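Local coordinates for protein mucin-like protocadherin (PDB 6OAE) that probably joins adjacent microvilli of epithelial cells by calcium-dependent adhesion to CDHR2, this piece being its first two extracellular cadherin repeats, at residues N96-P101 / L179-T184; D149-V154 / M175-L180; K103-R108 / A197-N202; S66-Q71 / V86-L91. All blocks are in the same frame, centred on the assembly; numbering follows the deposited sequence. Where two conformers were deposited one is given.

Contact 1 of 4, residues N96-P101 / L179-T184. With CA (calcium ion), chain E.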
loop_
_atom_site.group_PDB
_atom_site.type_symbol
_atom_site.label_atom_id
_atom_site.label_comp_id
_atom_site.label_asym_id
_atom_site.label_seq_id
_atom_site.Cartn_x
_atom_site.Cartn_y
_atom_site.Cartn_z
ATOM N N ASN A 96 -5.662 0.088 -0.563
ATOM C CA ASN A 96 -5.518 1.546 -0.343
ATOM C C ASN A 96 -5.463 2.249 -1.699
ATOM O O ASN A 96 -4.862 1.697 -2.647
ATOM C CB ASN A 96 -4.290 1.863 0.518
ATOM C CG ASN A 96 -4.470 1.384 1.946
ATOM O OD1 ASN A 96 -5.065 2.074 2.765
ATOM N ND2 ASN A 96 -3.962 0.210 2.251
ATOM N N ALA A 97 -6.100 3.417 -1.794
ATOM C CA ALA A 97 -6.116 4.247 -3.020
ATOM C C ALA A 97 -4.972 5.252 -2.927
ATOM O O ALA A 97 -4.617 5.710 -1.833
ATOM C CB ALA A 97 -7.456 4.924 -3.191
ATOM N N PRO A 98 -4.325 5.613 -4.056
ATOM C CA PRO A 98 -3.339 6.685 -4.033
ATOM C C PRO A 98 -4.105 7.992 -3.807
ATOM O O PRO A 98 -5.250 8.107 -4.205
ATOM C CB PRO A 98 -2.644 6.607 -5.404
ATOM C CG PRO A 98 -3.687 5.950 -6.304
ATOM C CD PRO A 98 -4.484 5.032 -5.394
ATOM N N GLU A 99 -3.454 8.934 -3.133
ATOM C CA GLU A 99 -4.037 10.247 -2.810
ATOM C C GLU A 99 -3.016 11.323 -3.135
ATOM O O GLU A 99 -1.856 11.167 -2.726
ATOM C CB GLU A 99 -4.401 10.304 -1.330
ATOM C CG GLU A 99 -5.551 9.400 -0.963
ATOM C CD GLU A 99 -5.742 9.220 0.535
ATOM O OE1 GLU A 99 -5.225 10.054 1.295
ATOM O OE2 GLU A 99 -6.404 8.239 0.922
ATOM N N PHE A 100 -3.441 12.348 -3.861
ATOM C CA PHE A 100 -2.649 13.578 -4.067
ATOM C C PHE A 100 -2.841 14.440 -2.831
ATOM O O PHE A 100 -3.934 14.432 -2.269
ATOM C CB PHE A 100 -3.123 14.352 -5.283
ATOM C CG PHE A 100 -2.798 13.728 -6.613
ATOM C CD1 PHE A 100 -1.482 13.666 -7.056
ATOM C CD2 PHE A 100 -3.812 13.243 -7.432
ATOM C CE1 PHE A 100 -1.184 13.122 -8.296
ATOM C CE2 PHE A 100 -3.510 12.696 -8.673
ATOM C CZ PHE A 100 -2.203 12.644 -9.100
ATOM N N PRO A 101 -1.805 15.166 -2.358
ATOM C CA PRO A 101 -1.994 16.165 -1.290
ATOM C C PRO A 101 -2.620 17.512 -1.730
ATOM O O PRO A 101 -2.617 18.446 -0.934
ATOM C CB PRO A 101 -0.557 16.313 -0.778
ATOM C CG PRO A 101 0.302 16.136 -2.018
ATOM C CD PRO A 101 -0.393 15.011 -2.760
ATOM N N LEU A 179 -4.221 15.661 -13.936
ATOM C CA LEU A 179 -3.169 14.721 -13.514
ATOM C C LEU A 179 -3.871 13.520 -12.890
ATOM O O LEU A 179 -4.589 13.722 -11.901
ATOM C CB LEU A 179 -2.237 15.413 -12.523
ATOM C CG LEU A 179 -1.051 14.572 -12.060
ATOM C CD1 LEU A 179 -0.144 14.169 -13.212
ATOM C CD2 LEU A 179 -0.282 15.326 -11.014
ATOM N N LEU A 180 -3.689 12.340 -13.473
ATOM C CA LEU A 180 -4.273 11.075 -12.964
ATOM C C LEU A 180 -3.163 10.249 -12.356
ATOM O O LEU A 180 -2.045 10.262 -12.889
ATOM C CB LEU A 180 -4.915 10.274 -14.095
ATOM C CG LEU A 180 -5.854 11.044 -15.013
ATOM C CD1 LEU A 180 -6.426 10.108 -16.068
ATOM C CD2 LEU A 180 -6.963 11.701 -14.224
ATOM N N VAL A 181 -3.471 9.514 -11.300
ATOM C CA VAL A 181 -2.515 8.514 -10.781
ATOM C C VAL A 181 -3.311 7.234 -10.561
ATOM O O VAL A 181 -4.473 7.344 -10.124
ATOM C CB VAL A 181 -1.794 8.997 -9.508
ATOM C CG1 VAL A 181 -2.753 9.235 -8.338
ATOM C CG2 VAL A 181 -0.682 8.042 -9.123
ATOM N N ARG A 182 -2.719 6.088 -10.873
ATOM C CA ARG A 182 -3.309 4.767 -10.541
ATOM C C ARG A 182 -2.209 3.940 -9.884
ATOM O O ARG A 182 -1.006 4.259 -10.098
ATOM C CB ARG A 182 -3.946 4.102 -11.771
ATOM C CG ARG A 182 -2.972 3.786 -12.886
ATOM C CD ARG A 182 -3.508 2.924 -14.024
ATOM N NE ARG A 182 -2.398 2.618 -14.926
ATOM C CZ ARG A 182 -1.964 3.390 -15.932
ATOM N NH1 ARG A 182 -2.544 4.545 -16.230
ATOM N NH2 ARG A 182 -0.940 2.989 -16.661
ATOM N N ASP A 183 -2.599 2.908 -9.127
ATOM C CA ASP A 183 -1.648 2.058 -8.362
ATOM C C ASP A 183 -1.428 0.714 -9.076
ATOM O O ASP A 183 -0.951 -0.201 -8.426
ATOM C CB ASP A 183 -2.130 1.890 -6.926
ATOM C CG ASP A 183 -3.531 1.324 -6.767
ATOM O OD1 ASP A 183 -4.163 0.928 -7.793
ATOM O OD2 ASP A 183 -3.986 1.314 -5.609
ATOM N N THR A 184 -1.776 0.610 -10.361
ATOM C CA THR A 184 -1.569 -0.597 -11.198
ATOM C C THR A 184 -1.025 -0.181 -12.559
ATOM O O THR A 184 -1.359 0.885 -13.069
ATOM C CB THR A 184 -2.866 -1.400 -11.351
ATOM O OG1 THR A 184 -3.841 -0.602 -12.039
ATOM C CG2 THR A 184 -3.381 -1.879 -10.013
HETATM CA CA CA E . -2.968 0.817 -3.578
#
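Asn96 opens the contact with its backbone: its carbonyl O binds a calcium ion at 2.3 Å, and Asp183 OD2 binds the same ion at 2.3 Å from the other segment. Asn96 O and Asp183 OD2 are only 3.1 Å apart, as expected of two neighbouring ligands of one metal. Asn94, Asp129, Asp131 and Asp134 complete the site. Asp183 reaches it with CG in the crowded position between its backbone N and carbonyl carbon (chi1 56°), and its carboxylate also has His193 as a polar partner. Pro98 then turns its ring to strand 179-182. The Pro98 and Asp183 side chains cross at about a right angle, Pro98 CD lying 3.8 Å from Asp183 OD2, while Pro98 and Val181 slide past each other in opposite directions, Pro98 CB 3.9 Å from Val181 CG1. This is the calcium-dependent junction characteristic of successive cadherin repeats, in which the linker leaving the first repeat shares a metal with loops of the second. Phe100 drives its ring inward, CG anti to the carbonyl carbon. The ring meets Val181 tip to tip, Phe100 CZ lying 3.5 Å from Val181 CG1, and crosses Leu179 obliquely, Phe100 CE1 coming to 3.6 Å from Leu179 CD2. An alanine in place of Phe100 would probably loosen the linker on the strand, losing the ring contacts to Leu179 and Val181. Tyr138 and Ala197 also touch this ring.

Contact 2 of 4, residues D149-V154 / M175-L180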
loop_
_atom_site.group_PDB
_atom_site.type_symbol
_atom_site.label_atom_id
_atom_site.label_comp_id
_atom_site.label_asym_id
_atom_site.label_seq_id
_atom_site.Cartn_x
_atom_site.Cartn_y
_atom_site.Cartn_z
ATOM N N ASP A 149 1.067 20.265 -26.048
ATOM C CA ASP A 149 2.159 20.721 -26.952
ATOM C C ASP A 149 3.317 21.296 -26.114
ATOM O O ASP A 149 4.448 21.253 -26.582
ATOM C CB ASP A 149 1.697 21.789 -27.952
ATOM C CG ASP A 149 0.529 21.406 -28.862
ATOM O OD1 ASP A 149 0.174 20.211 -28.917
ATOM O OD2 ASP A 149 -0.017 22.335 -29.524
ATOM N N TYR A 150 3.054 21.794 -24.900
ATOM C CA TYR A 150 4.042 22.568 -24.115
ATOM C C TYR A 150 4.670 21.780 -22.973
ATOM O O TYR A 150 5.796 22.098 -22.661
ATOM C CB TYR A 150 3.382 23.808 -23.536
ATOM C CG TYR A 150 2.954 24.773 -24.606
ATOM C CD1 TYR A 150 1.701 24.663 -25.185
ATOM C CD2 TYR A 150 3.805 25.771 -25.063
ATOM C CE1 TYR A 150 1.284 25.539 -26.173
ATOM C CE2 TYR A 150 3.399 26.663 -26.051
ATOM C CZ TYR A 150 2.135 26.544 -26.609
ATOM O OH TYR A 150 1.711 27.398 -27.594
ATOM N N PHE A 151 3.933 20.867 -22.336
ATOM C CA PHE A 151 4.382 20.158 -21.112
ATOM C C PHE A 151 4.073 18.674 -21.200
ATOM O O PHE A 151 3.058 18.284 -21.780
ATOM C CB PHE A 151 3.709 20.733 -19.868
ATOM C CG PHE A 151 3.977 22.193 -19.610
ATOM C CD1 PHE A 151 5.143 22.608 -18.984
ATOM C CD2 PHE A 151 3.039 23.160 -19.961
ATOM C CE1 PHE A 151 5.366 23.945 -18.723
ATOM C CE2 PHE A 151 3.268 24.504 -19.703
ATOM C CZ PHE A 151 4.431 24.893 -19.089
ATOM N N SER A 152 4.960 17.865 -20.617
ATOM C CA SER A 152 4.784 16.396 -20.489
ATOM C C SER A 152 5.450 15.922 -19.203
ATOM O O SER A 152 6.301 16.660 -18.667
ATOM C CB SER A 152 5.346 15.703 -21.709
ATOM O OG SER A 152 6.739 15.916 -21.800
ATOM N N LEU A 153 5.062 14.746 -18.725
ATOM C CA LEU A 153 5.710 14.101 -17.568
ATOM C C LEU A 153 6.989 13.461 -18.068
ATOM O O LEU A 153 7.006 12.961 -19.228
ATOM C CB LEU A 153 4.778 13.053 -16.979
ATOM C CG LEU A 153 3.467 13.582 -16.419
ATOM C CD1 LEU A 153 2.672 12.430 -15.854
ATOM C CD2 LEU A 153 3.715 14.637 -15.345
ATOM N N VAL A 154 8.028 13.463 -17.247
ATOM C CA VAL A 154 9.299 12.801 -17.634
ATOM C C VAL A 154 9.020 11.317 -17.900
ATOM O O VAL A 154 9.531 10.782 -18.920
ATOM C CB VAL A 154 10.400 13.018 -16.575
ATOM C CG1 VAL A 154 11.595 12.113 -16.823
ATOM C CG2 VAL A 154 10.819 14.469 -16.552
ATOM N N MET A 175 -2.519 27.174 -19.308
ATOM C CA MET A 175 -2.583 25.755 -19.746
ATOM C C MET A 175 -3.066 24.953 -18.537
ATOM O O MET A 175 -2.420 25.043 -17.476
ATOM C CB MET A 175 -1.227 25.225 -20.219
ATOM C CG MET A 175 -0.915 25.597 -21.661
ATOM S SD MET A 175 0.778 26.105 -21.991
ATOM C CE MET A 175 0.941 27.459 -20.838
ATOM N N THR A 176 -4.163 24.215 -18.676
ATOM C CA THR A 176 -4.699 23.388 -17.571
ATOM C C THR A 176 -4.659 21.919 -17.970
ATOM O O THR A 176 -4.958 21.586 -19.141
ATOM C CB THR A 176 -6.076 23.872 -17.124
ATOM O OG1 THR A 176 -5.903 25.231 -16.728
ATOM C CG2 THR A 176 -6.623 23.077 -15.962
ATOM N N PHE A 177 -4.301 21.081 -17.000
ATOM C CA PHE A 177 -4.167 19.619 -17.146
ATOM C C PHE A 177 -4.925 18.903 -16.041
ATOM O O PHE A 177 -5.013 19.437 -14.929
ATOM C CB PHE A 177 -2.712 19.192 -17.021
ATOM C CG PHE A 177 -1.817 19.707 -18.110
ATOM C CD1 PHE A 177 -1.768 19.074 -19.333
ATOM C CD2 PHE A 177 -1.014 20.810 -17.894
ATOM C CE1 PHE A 177 -0.924 19.537 -20.336
ATOM C CE2 PHE A 177 -0.185 21.285 -18.903
ATOM C CZ PHE A 177 -0.142 20.644 -20.125
ATOM N N TRP A 178 -5.448 17.738 -16.384
ATOM C CA TRP A 178 -5.834 16.685 -15.421
ATOM C C TRP A 178 -4.581 15.844 -15.187
ATOM O O TRP A 178 -3.955 15.409 -16.192
ATOM C CB TRP A 178 -6.969 15.808 -15.932
ATOM C CG TRP A 178 -8.328 16.413 -15.815
ATOM C CD1 TRP A 178 -8.999 16.708 -14.662
ATOM C CD2 TRP A 178 -9.203 16.766 -16.903
ATOM N NE1 TRP A 178 -10.229 17.237 -14.959
ATOM C CE2 TRP A 178 -10.385 17.283 -16.326
ATOM C CE3 TRP A 178 -9.101 16.703 -18.303
ATOM C CZ2 TRP A 178 -11.456 17.735 -17.108
ATOM C CZ3 TRP A 178 -10.158 17.151 -19.073
ATOM C CH2 TRP A 178 -11.321 17.661 -18.482
ATOM N N LEU A 179 -4.221 15.661 -13.936
ATOM C CA LEU A 179 -3.169 14.721 -13.514
ATOM C C LEU A 179 -3.871 13.520 -12.890
ATOM O O LEU A 179 -4.589 13.722 -11.901
ATOM C CB LEU A 179 -2.237 15.413 -12.523
ATOM C CG LEU A 179 -1.051 14.572 -12.060
ATOM C CD1 LEU A 179 -0.144 14.169 -13.212
ATOM C CD2 LEU A 179 -0.282 15.326 -11.014
ATOM N N LEU A 180 -3.689 12.340 -13.473
ATOM C CA LEU A 180 -4.273 11.075 -12.964
ATOM C C LEU A 180 -3.163 10.249 -12.356
ATOM O O LEU A 180 -2.045 10.262 -12.889
ATOM C CB LEU A 180 -4.915 10.274 -14.095
ATOM C CG LEU A 180 -5.854 11.044 -15.013
ATOM C CD1 LEU A 180 -6.426 10.108 -16.068
ATOM C CD2 LEU A 180 -6.963 11.701 -14.224
#
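Met175 SD touches two aromatic side chains and is turned differently to each. Toward Tyr150 the sulfur lies obliquely, 4.1 Å from the ring centroid and 32° off the ring normal, with Tyr150 CD1 its nearest atom at 3.6 Å. Toward Phe151 it lies at the ring edge, 77° off the normal, and touches Phe151 CE2 at 3.7 Å. Both are Met-aromatic contacts. The Met175 chain is bent at chi2 and chi3, which also places its methyl CE in the plane of the Phe151 ring, at the edge and 3.9 Å from Phe151 CE2. Phe151 and Met175 lie on strands 151-153 and 175-180, which run in nearly the same direction with their axes 10.2 Å apart, too far for backbone pairing. These strands belong to the two facing sheets of the second cadherin repeat, a Greek-key beta sandwich, and their side chains meet in its core. Next along, Phe151 and Phe177 cross at about a right angle, and the tip of Phe177 approaches the base of Phe151, with Phe177 CZ 3.9 Å from Phe151 CB. Phe177 CE2 touches Phe151 CD2 at the same distance. An alanine in place of Phe151 would probably disturb the core between the sheets, because Met175 would lose one of its two aromatic partners and Phe177 the ring it crosses. Leu161 and Leu163 of the neighbouring strand 158-163 also pack on Phe151. Farther along, Leu153 and Leu179 both lean inward at their ends, so that Leu153 CD1 and Leu179 CD1 meet at 4.2 Å.

Contact 3 of 4, residues K103-R108 / A197-N202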
loop_
_atom_site.group_PDB
_atom_site.type_symbol
_atom_site.label_atom_id
_atom_site.label_comp_id
_atom_site.label_asym_id
_atom_site.label_seq_id
_atom_site.Cartn_x
_atom_site.Cartn_y
_atom_site.Cartn_z
ATOM N N LYS A 103 -5.988 19.185 -4.667
ATOM C CA LYS A 103 -7.119 18.941 -5.601
ATOM C C LYS A 103 -6.864 19.694 -6.912
ATOM O O LYS A 103 -6.880 19.074 -7.981
ATOM C CB LYS A 103 -8.443 19.405 -4.996
ATOM C CG LYS A 103 -8.850 18.725 -3.697
ATOM C CD LYS A 103 -9.997 19.463 -2.985
ATOM C CE LYS A 103 -10.277 18.917 -1.605
ATOM N NZ LYS A 103 -10.778 17.529 -1.686
ATOM N N THR A 104 -6.689 21.005 -6.816
ATOM C CA THR A 104 -6.348 21.909 -7.943
ATOM C C THR A 104 -5.248 22.842 -7.452
ATOM O O THR A 104 -5.378 23.362 -6.318
ATOM C CB THR A 104 -7.527 22.741 -8.458
ATOM O OG1 THR A 104 -8.620 21.915 -8.875
ATOM C CG2 THR A 104 -7.111 23.619 -9.621
ATOM N N LYS A 105 -4.233 23.051 -8.282
ATOM C CA LYS A 105 -2.965 23.722 -7.915
ATOM C C LYS A 105 -2.476 24.554 -9.107
ATOM O O LYS A 105 -2.573 24.034 -10.243
ATOM C CB LYS A 105 -1.961 22.621 -7.564
ATOM C CG LYS A 105 -0.618 23.071 -7.037
ATOM C CD LYS A 105 0.508 22.079 -7.311
ATOM C CE LYS A 105 0.496 20.863 -6.418
ATOM N NZ LYS A 105 1.541 20.904 -5.364
ATOM N N GLU A 106 -1.954 25.762 -8.850
ATOM C CA GLU A 106 -1.423 26.671 -9.900
ATOM C C GLU A 106 0.101 26.803 -9.756
ATOM O O GLU A 106 0.586 26.842 -8.620
ATOM C CB GLU A 106 -2.155 28.013 -9.811
ATOM C CG GLU A 106 -3.664 27.841 -9.714
ATOM C CD GLU A 106 -4.494 28.989 -10.254
ATOM O OE1 GLU A 106 -3.909 30.065 -10.520
ATOM O OE2 GLU A 106 -5.724 28.804 -10.414
ATOM N N ILE A 107 0.807 26.861 -10.887
ATOM C CA ILE A 107 2.272 27.116 -10.948
ATOM C C ILE A 107 2.484 28.253 -11.951
ATOM O O ILE A 107 1.951 28.149 -13.066
ATOM C CB ILE A 107 3.076 25.863 -11.356
ATOM C CG1 ILE A 107 2.985 24.729 -10.320
ATOM C CG2 ILE A 107 4.534 26.252 -11.630
ATOM C CD1 ILE A 107 1.670 23.971 -10.295
ATOM N N ARG A 108 3.249 29.271 -11.579
ATOM C CA ARG A 108 3.628 30.362 -12.504
ATOM C C ARG A 108 4.973 29.999 -13.141
ATOM O O ARG A 108 5.894 29.543 -12.422
ATOM C CB ARG A 108 3.512 31.696 -11.766
ATOM C CG ARG A 108 2.047 32.082 -11.626
ATOM C CD ARG A 108 1.729 33.097 -10.585
ATOM N NE ARG A 108 2.160 32.706 -9.266
ATOM C CZ ARG A 108 1.598 31.774 -8.494
ATOM N NH1 ARG A 108 0.542 31.074 -8.897
ATOM N NH2 ARG A 108 2.110 31.548 -7.295
ATOM N N ALA A 197 -6.257 15.161 -9.993
ATOM C CA ALA A 197 -5.993 16.533 -9.529
ATOM C C ALA A 197 -5.886 17.409 -10.776
ATOM O O ALA A 197 -5.721 16.846 -11.875
ATOM C CB ALA A 197 -4.759 16.570 -8.685
ATOM N N THR A 198 -6.028 18.720 -10.611
ATOM C CA THR A 198 -5.927 19.716 -11.709
ATOM C C THR A 198 -4.608 20.483 -11.519
ATOM O O THR A 198 -4.242 20.804 -10.359
ATOM C CB THR A 198 -7.206 20.569 -11.780
ATOM O OG1 THR A 198 -8.304 19.760 -12.225
ATOM C CG2 THR A 198 -7.091 21.727 -12.742
ATOM N N LEU A 199 -3.880 20.716 -12.616
ATOM C CA LEU A 199 -2.654 21.538 -12.644
ATOM C C LEU A 199 -2.941 22.720 -13.550
ATOM O O LEU A 199 -3.382 22.496 -14.680
ATOM C CB LEU A 199 -1.459 20.772 -13.216
ATOM C CG LEU A 199 -0.961 19.586 -12.407
ATOM C CD1 LEU A 199 0.176 18.920 -13.155
ATOM C CD2 LEU A 199 -0.518 20.036 -11.030
ATOM N N VAL A 200 -2.679 23.912 -13.060
ATOM C CA VAL A 200 -2.845 25.167 -13.835
ATOM C C VAL A 200 -1.446 25.758 -14.007
ATOM O O VAL A 200 -0.814 26.093 -12.980
ATOM C CB VAL A 200 -3.814 26.116 -13.126
ATOM C CG1 VAL A 200 -3.908 27.437 -13.851
ATOM C CG2 VAL A 200 -5.195 25.487 -12.972
ATOM N N LEU A 201 -0.986 25.870 -15.249
ATOM C CA LEU A 201 0.303 26.500 -15.610
ATOM C C LEU A 201 -0.024 27.901 -16.133
ATOM O O LEU A 201 -0.739 27.986 -17.188
ATOM C CB LEU A 201 1.003 25.648 -16.667
ATOM C CG LEU A 201 1.719 24.383 -16.168
ATOM C CD1 LEU A 201 2.967 24.736 -15.409
ATOM C CD2 LEU A 201 0.835 23.513 -15.301
ATOM N N ASN A 202 0.436 28.925 -15.420
ATOM C CA ASN A 202 0.202 30.350 -15.759
ATOM C C ASN A 202 1.527 30.960 -16.227
ATOM O O ASN A 202 2.475 31.017 -15.408
ATOM C CB ASN A 202 -0.398 31.110 -14.581
ATOM C CG ASN A 202 -0.840 32.500 -14.974
ATOM O OD1 ASN A 202 -1.379 32.692 -16.063
ATOM N ND2 ASN A 202 -0.621 33.467 -14.094
#
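Strand 104-108, at the edge of one sheet of the second cadherin repeat, pairs in parallel with strand 197-202, the pairing of first and last strands characteristic of the cadherin fold. Five backbone hydrogen bonds join them. The straightest runs from Asn202 N to Ile107 O (2.9 Å, 174° at the hydrogen), while the one from Lys105 N to Thr198 O is the longest at 3.1 Å, its donor lying above the carbonyl plane. On the face with Thr104, Glu106 and Arg108, Glu106 lies alongside Val200, both side chains pointing the same way. Glu106 CB rests 3.9 Å from Val200 O. Glu106 CG, anti to the carbonyl carbon, comes 3.8 Å from Val200 CB; beyond it the chain is extended, bringing Glu106 CD to 4.0 Å from Val200 CG1. At the tip OE2 still passes near that methyl, so the aliphatic part of the glutamate lies along the valine and its charged end reaches the end of the same branch. Thr104 and Thr198 stand side by side too, their CG2 methyls 3.6 Å apart and each anti to its own backbone N. The other face carries Lys105, Ile107, Leu199 and Leu201. Lys105 leads its end away from the partner strand, and NZ is hydrogen-bonded to Gln124 O. Leu201 and Leu199 bend their ends toward the edge strand, Leu201 CD1 reaching Ile107 CB at 4.2 Å.

Contact 4 of 4, residues S66-Q71 / V86-L91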
loop_
_atom_site.group_PDB
_atom_site.type_symbol
_atom_site.label_atom_id
_atom_site.label_comp_id
_atom_site.label_asym_id
_atom_site.label_seq_id
_atom_site.Cartn_x
_atom_site.Cartn_y
_atom_site.Cartn_z
ATOM N N SER A 66 2.487 -7.435 9.582
ATOM C CA SER A 66 2.587 -8.424 8.474
ATOM C C SER A 66 2.906 -9.835 8.991
ATOM O O SER A 66 2.849 -10.785 8.193
ATOM C CB SER A 66 3.616 -7.976 7.475
ATOM O OG SER A 66 4.912 -8.024 8.040
ATOM N N LEU A 67 3.259 -9.977 10.269
ATOM C CA LEU A 67 3.633 -11.288 10.851
ATOM C C LEU A 67 3.022 -11.401 12.239
ATOM O O LEU A 67 3.250 -10.504 13.080
ATOM C CB LEU A 67 5.156 -11.396 10.889
ATOM C CG LEU A 67 5.707 -12.732 11.364
ATOM C CD1 LEU A 67 5.626 -13.779 10.250
ATOM C CD2 LEU A 67 7.143 -12.556 11.859
ATOM N N LEU A 68 2.241 -12.455 12.457
ATOM C CA LEU A 68 1.571 -12.730 13.747
ATOM C C LEU A 68 2.188 -14.022 14.264
ATOM O O LEU A 68 2.331 -14.951 13.455
ATOM C CB LEU A 68 0.057 -12.841 13.539
ATOM C CG LEU A 68 -0.579 -11.748 12.674
ATOM C CD1 LEU A 68 -2.071 -12.011 12.474
ATOM C CD2 LEU A 68 -0.360 -10.383 13.281
ATOM N N GLU A 69 2.549 -14.055 15.541
ATOM C CA GLU A 69 3.222 -15.194 16.191
ATOM C C GLU A 69 2.366 -15.681 17.356
ATOM O O GLU A 69 1.896 -14.860 18.134
ATOM C CB GLU A 69 4.622 -14.740 16.628
ATOM C CG GLU A 69 5.336 -15.717 17.542
ATOM C CD GLU A 69 6.833 -15.477 17.657
ATOM O OE1 GLU A 69 7.584 -16.474 17.754
ATOM O OE2 GLU A 69 7.245 -14.296 17.640
ATOM N N ALA A 70 2.189 -16.988 17.461
ATOM C CA ALA A 70 1.540 -17.653 18.599
ATOM C C ALA A 70 2.602 -18.505 19.276
ATOM O O ALA A 70 3.253 -19.306 18.562
ATOM C CB ALA A 70 0.379 -18.491 18.152
ATOM N N GLN A 71 2.773 -18.317 20.584
ATOM C CA GLN A 71 3.657 -19.172 21.427
ATOM C C GLN A 71 2.737 -20.153 22.127
ATOM O O GLN A 71 1.903 -19.695 22.920
ATOM C CB GLN A 71 4.467 -18.309 22.392
ATOM C CG GLN A 71 5.346 -19.127 23.333
ATOM C CD GLN A 71 6.028 -18.267 24.367
ATOM O OE1 GLN A 71 5.457 -17.307 24.882
ATOM N NE2 GLN A 71 7.264 -18.616 24.680
ATOM N N VAL A 86 3.827 -20.874 16.124
ATOM C CA VAL A 86 3.029 -20.806 14.874
ATOM C C VAL A 86 3.150 -19.393 14.334
ATOM O O VAL A 86 2.958 -18.431 15.130
ATOM C CB VAL A 86 1.562 -21.177 15.082
ATOM C CG1 VAL A 86 0.758 -20.893 13.807
ATOM C CG2 VAL A 86 1.416 -22.616 15.536
ATOM N N PHE A 87 3.446 -19.273 13.041
ATOM C CA PHE A 87 3.540 -17.982 12.330
ATOM C C PHE A 87 2.398 -17.844 11.332
ATOM O O PHE A 87 2.161 -18.771 10.546
ATOM C CB PHE A 87 4.886 -17.884 11.627
ATOM C CG PHE A 87 6.038 -17.596 12.558
ATOM C CD1 PHE A 87 5.887 -17.577 13.938
ATOM C CD2 PHE A 87 7.297 -17.356 12.054
ATOM C CE1 PHE A 87 6.962 -17.295 14.763
ATOM C CE2 PHE A 87 8.365 -17.072 12.886
ATOM C CZ PHE A 87 8.192 -17.038 14.236
ATOM N N VAL A 88 1.730 -16.701 11.376
ATOM C CA VAL A 88 0.804 -16.280 10.299
ATOM C C VAL A 88 1.510 -15.169 9.530
ATOM O O VAL A 88 1.706 -14.076 10.086
ATOM C CB VAL A 88 -0.572 -15.840 10.805
ATOM C CG1 VAL A 88 -1.437 -15.386 9.639
ATOM C CG2 VAL A 88 -1.267 -16.939 11.589
ATOM N N SER A 89 1.892 -15.467 8.307
ATOM C CA SER A 89 2.443 -14.501 7.352
ATOM C C SER A 89 1.254 -13.828 6.660
ATOM O O SER A 89 0.514 -14.522 5.954
ATOM C CB SER A 89 3.356 -15.178 6.403
ATOM O OG SER A 89 3.798 -14.252 5.436
ATOM N N VAL A 90 1.078 -12.523 6.862
ATOM C CA VAL A 90 -0.042 -11.749 6.268
ATOM C C VAL A 90 0.391 -11.270 4.879
ATOM O O VAL A 90 1.474 -10.675 4.770
ATOM C CB VAL A 90 -0.454 -10.574 7.163
ATOM C CG1 VAL A 90 -1.617 -9.813 6.546
ATOM C CG2 VAL A 90 -0.787 -11.036 8.573
ATOM N N LEU A 91 -0.445 -11.494 3.871
ATOM C CA LEU A 91 -0.145 -11.152 2.464
ATOM C C LEU A 91 -0.797 -9.811 2.145
ATOM O O LEU A 91 -1.991 -9.606 2.481
ATOM C CB LEU A 91 -0.664 -12.229 1.512
ATOM C CG LEU A 91 -0.140 -13.641 1.747
ATOM C CD1 LEU A 91 -0.692 -14.589 0.691
ATOM C CD2 LEU A 91 1.383 -13.679 1.778
HETATM O O HOH W 1 3.843 -11.183 5.095
#
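A beta hairpin of the first cadherin repeat, formed by strands 67-76 and 79-91, is joined here by its strand ends far from the turn. Leu68 with Val88 and Ala70 with Val86 are hydrogen-bonded antiparallel pairs, each linked in both directions; Val88 N to Leu68 O measures 2.8 Å and is nearly straight. Leu68, Ala70, Val86 and Val88 face the sandwich core, where Phe47 touches three of them. Leu68 CB meets Val88 CB at 4.1 Å, and the Leu68 side chain crosses Val90 obliquely, Leu68 CG meeting Val90 CG2. On the opposite face, in a non-hydrogen-bonded pair, Glu69 and Phe87 lie side by side and point the same way. The extended glutamate brings Glu69 OE1 to the ring edge, in the ring plane and 3.2 Å from Phe87 CE1, with the carboxylate turned 89° to the ring. The same OE1 makes a salt bridge to Arg85, so the carboxylate probably keeps its charge. At the calcium-linker end, Val90 N bonds Ser66 O at 2.8 Å from above the carbonyl plane. One water donates to Ser66 O and to Val90 O and also bonds Ser89 OG, at 3.1 Å.

From the N terminus, contact 4 closes first, a short hairpin loop within the first repeat, and is complete before any other contact opens. The chain then passes through the calcium linker, where 96-101 opens contact 1, and 103-108 opens contact 3 soon after. Contact 1 closes at 179-184 and contact 3 at 197-202, so these two cross. Contact 2 is nested inside the loop of contact 3 and shares Leu179 and Leu180 with contact 1. Strands 174-182 and 194-204 are sheet neighbours, which brings contacts 1, 2 and 3 together: linker to sheet, sheet to sheet, and edge strand to last strand. Contact 4 lies about 45 Å, centre to centre, from contacts 2 and 3.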